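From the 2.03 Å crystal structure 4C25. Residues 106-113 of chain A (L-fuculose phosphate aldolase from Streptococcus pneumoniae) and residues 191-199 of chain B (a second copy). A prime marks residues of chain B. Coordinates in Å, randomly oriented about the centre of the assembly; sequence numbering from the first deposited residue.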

# COMPACT_ATOMS: atom_id res chain seq x y z
N VAL A 106 11.91 6.51 -7.89
CA VAL A 106 13.02 5.81 -7.28
C VAL A 106 14.11 5.54 -8.31
O VAL A 106 15.29 5.75 -8.06
CB VAL A 106 12.55 4.49 -6.67
CG1 VAL A 106 13.75 3.66 -6.18
CG2 VAL A 106 11.64 4.77 -5.50
N LEU A 107 13.70 5.04 -9.48
CA LEU A 107 14.66 4.87 -10.56
C LEU A 107 15.24 6.23 -11.03
O LEU A 107 16.46 6.38 -11.28
CB LEU A 107 14.01 4.08 -11.71
CG LEU A 107 13.72 2.59 -11.48
CD1 LEU A 107 12.85 2.09 -12.62
CD2 LEU A 107 15.00 1.77 -11.40
N ALA A 108 14.36 7.22 -11.08
CA ALA A 108 14.78 8.56 -11.42
C ALA A 108 15.88 9.08 -10.48
O ALA A 108 16.81 9.74 -10.96
CB ALA A 108 13.58 9.51 -11.39
N CYS A 109 15.78 8.80 -9.17
CA CYS A 109 16.76 9.35 -8.21
C CYS A 109 18.07 8.55 -8.19
O CYS A 109 19.07 8.99 -7.62
CB CYS A 109 16.18 9.48 -6.81
SG CYS A 109 14.69 10.50 -6.74
N LEU A 110 18.05 7.37 -8.79
CA LEU A 110 19.25 6.51 -8.88
C LEU A 110 19.86 6.89 -10.19
O LEU A 110 21.00 6.53 -10.50
CB LEU A 110 18.85 5.03 -8.94
CG LEU A 110 18.20 4.40 -7.70
CD1 LEU A 110 17.22 3.35 -8.16
CD2 LEU A 110 19.27 3.75 -6.84
N ARG A 111 19.06 7.62 -10.97
CA ARG A 111 19.38 7.88 -12.37
C ARG A 111 19.62 6.53 -13.10
O ARG A 111 20.68 6.31 -13.70
CB ARG A 111 20.55 8.89 -12.47
CG ARG A 111 20.18 10.27 -11.98
CD ARG A 111 21.40 11.17 -11.81
NE ARG A 111 21.04 12.39 -11.09
CZ ARG A 111 21.77 13.50 -11.05
NH1 ARG A 111 22.93 13.58 -11.70
NH2 ARG A 111 21.33 14.54 -10.35
N GLU A 112 18.64 5.64 -12.99
CA GLU A 112 18.64 4.33 -13.69
C GLU A 112 17.45 4.22 -14.62
O GLU A 112 16.30 4.52 -14.22
CB GLU A 112 18.53 3.18 -12.70
CG GLU A 112 19.78 2.96 -11.89
CD GLU A 112 20.76 2.04 -12.57
OE1 GLU A 112 20.39 1.32 -13.54
OE2 GLU A 112 21.91 2.03 -12.09
N PRO A 113 17.71 3.75 -15.86
CA PRO A 113 16.63 3.50 -16.81
C PRO A 113 15.80 2.24 -16.43
O PRO A 113 16.24 1.39 -15.62
CB PRO A 113 17.40 3.26 -18.13
CG PRO A 113 18.62 2.57 -17.67
CD PRO A 113 19.00 3.23 -16.36
N ASN B 191 17.83 0.45 -1.54
CA ASN B 191 17.73 -1.00 -1.84
C ASN B 191 18.32 -1.38 -3.19
O ASN B 191 18.87 -2.48 -3.36
CB ASN B 191 16.28 -1.49 -1.81
CG ASN B 191 15.77 -1.59 -0.42
OD1 ASN B 191 16.57 -1.77 0.50
ND2 ASN B 191 14.48 -1.43 -0.23
N PHE B 192 18.15 -0.49 -4.15
CA PHE B 192 18.58 -0.75 -5.51
C PHE B 192 20.06 -0.47 -5.63
O PHE B 192 20.80 -1.34 -6.07
CB PHE B 192 17.76 0.08 -6.51
CG PHE B 192 17.99 -0.31 -7.95
CD1 PHE B 192 19.24 -0.06 -8.57
CD2 PHE B 192 16.97 -0.90 -8.71
CE1 PHE B 192 19.44 -0.41 -9.91
CE2 PHE B 192 17.18 -1.24 -10.04
CZ PHE B 192 18.41 -0.98 -10.64
N GLY B 193 20.49 0.73 -5.26
CA GLY B 193 21.90 1.12 -5.46
C GLY B 193 22.24 2.36 -4.66
O GLY B 193 21.82 2.50 -3.53
N GLU B 194 23.01 3.25 -5.26
CA GLU B 194 23.43 4.49 -4.62
C GLU B 194 22.49 5.63 -5.04
O GLU B 194 22.57 6.11 -6.17
CB GLU B 194 24.87 4.85 -5.03
CG GLU B 194 25.61 5.67 -3.99
CD GLU B 194 25.59 5.02 -2.63
OE1 GLU B 194 25.53 3.76 -2.56
OE2 GLU B 194 25.64 5.76 -1.62
N PRO B 195 21.59 6.07 -4.14
CA PRO B 195 20.79 7.25 -4.51
C PRO B 195 21.70 8.47 -4.79
O PRO B 195 22.67 8.69 -4.07
CB PRO B 195 19.91 7.49 -3.27
CG PRO B 195 19.95 6.23 -2.49
CD PRO B 195 21.26 5.57 -2.79
N VAL B 196 21.40 9.23 -5.85
CA VAL B 196 22.16 10.45 -6.18
C VAL B 196 21.60 11.64 -5.38
O VAL B 196 20.40 12.01 -5.50
CB VAL B 196 22.12 10.75 -7.72
CG1 VAL B 196 22.93 11.99 -8.05
CG2 VAL B 196 22.62 9.54 -8.50
N VAL B 197 22.46 12.22 -4.55
CA VAL B 197 22.07 13.34 -3.68
C VAL B 197 22.41 14.66 -4.38
O VAL B 197 23.58 14.89 -4.79
CB VAL B 197 22.73 13.23 -2.27
CG1 VAL B 197 22.56 14.52 -1.48
CG2 VAL B 197 22.16 12.03 -1.49
N LEU B 198 21.40 15.53 -4.53
CA LEU B 198 21.61 16.84 -5.14
C LEU B 198 22.56 17.64 -4.25
O LEU B 198 22.46 17.56 -3.04
CB LEU B 198 20.28 17.59 -5.35
CG LEU B 198 19.21 16.91 -6.20
CD1 LEU B 198 17.87 17.62 -6.09
CD2 LEU B 198 19.67 16.78 -7.65
N PRO B 199 23.49 18.41 -4.85
CA PRO B 199 24.44 19.19 -4.02
C PRO B 199 23.81 20.39 -3.28
O PRO B 199 22.71 20.86 -3.64
CB PRO B 199 25.51 19.65 -5.02
CG PRO B 199 24.86 19.59 -6.36
CD PRO B 199 23.79 18.52 -6.30
O HOH W 1 22.59 5.24 -8.76

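Where the last turn of a helix in chain A gives way to a loop, it meets a chain B segment that has itself just left a helix, and the two stretches together bury 457 Å² of surface. Val106 takes little part in the contact; its carbonyl serves the helix instead, accepting weak hydrogen bonds from the backbone nitrogens of Cys109 and Leu110.

Leu107 is the first residue to reach across. Its CA-to-CB bond points sideways, but the branched side chain is long enough to bring CD2 within 4.0 Å of CE2 of Phe192′, an apolar contact that suits a buried leucine. Its carbonyl closes the helix, accepting hydrogen bonds from the backbone nitrogens of Leu110 (3.1 Å from Leu107 O to Leu110 N) and Glu112 (2.9 Å from Leu107 O to Glu112 N). Ala108, small and buried, lies out of reach of chain B.

Cys109 contributes through its backbone. Near the end of a helix, carbonyls begin to run out of amide partners from the following turn, and Cys109 O finds one in the other chain: Val196′ N donates to it at 2.9 Å, with an N-H...O angle of 164°. This nearly straight bond is the one direct hydrogen bond between the stretches. The bond is made by the backbone, and the side chain of Cys109, whose CA-to-CB bond points sideways, takes no direct part in the contact; a compact, buried residue suits this place.

Leu110 lies at the heart of the contact, its CA 4.7 Å from the CA of Pro195′. Although its CA-to-CB bond points away, the end of the side chain comes back to chain B: CD1 is 3.7 Å from CB of Phe192′, while CD2 is 3.6 Å from N of Gly193′. Its chi2 of 148° lies between the usual wells. The leucine thus fits against both a bulky aromatic residue and the bare backbone of a glycine. Its carbonyl is served by a water, which donates to Leu110 O and to Glu194′ O, each 2.7 Å from the water oxygen, and so joins two acceptors that could not hydrogen-bond to each other.

Arg111 is the first residue to leave helical geometry, with positive phi (54°). Its extended side chain carries the guanidinium over Val196′, whose CG1 lies over one face, 3.6 Å from Arg111 CZ. At the guanidinium edge, near its plane, Leu198′ CD2 lies 3.9 Å from Arg111 NH2. Such packing suits arginine, because the flat face of the guanidinium is poorly hydrated and can lie against methyl groups while the N-H groups point outward in its plane.

Glu112 points its CA-to-CB bond toward chain B, and its CD lies 3.8 Å from CE1 of Phe192′. The carboxylate approaches the ring obliquely, and this is a van der Waals contact in a partly exposed place where a charged group can still meet solvent. Phe192′ therefore touches Leu107, Leu110 and Glu112, its broad side chain spanning the helix end and the loop beyond. Pro113 leads the chain out of reach.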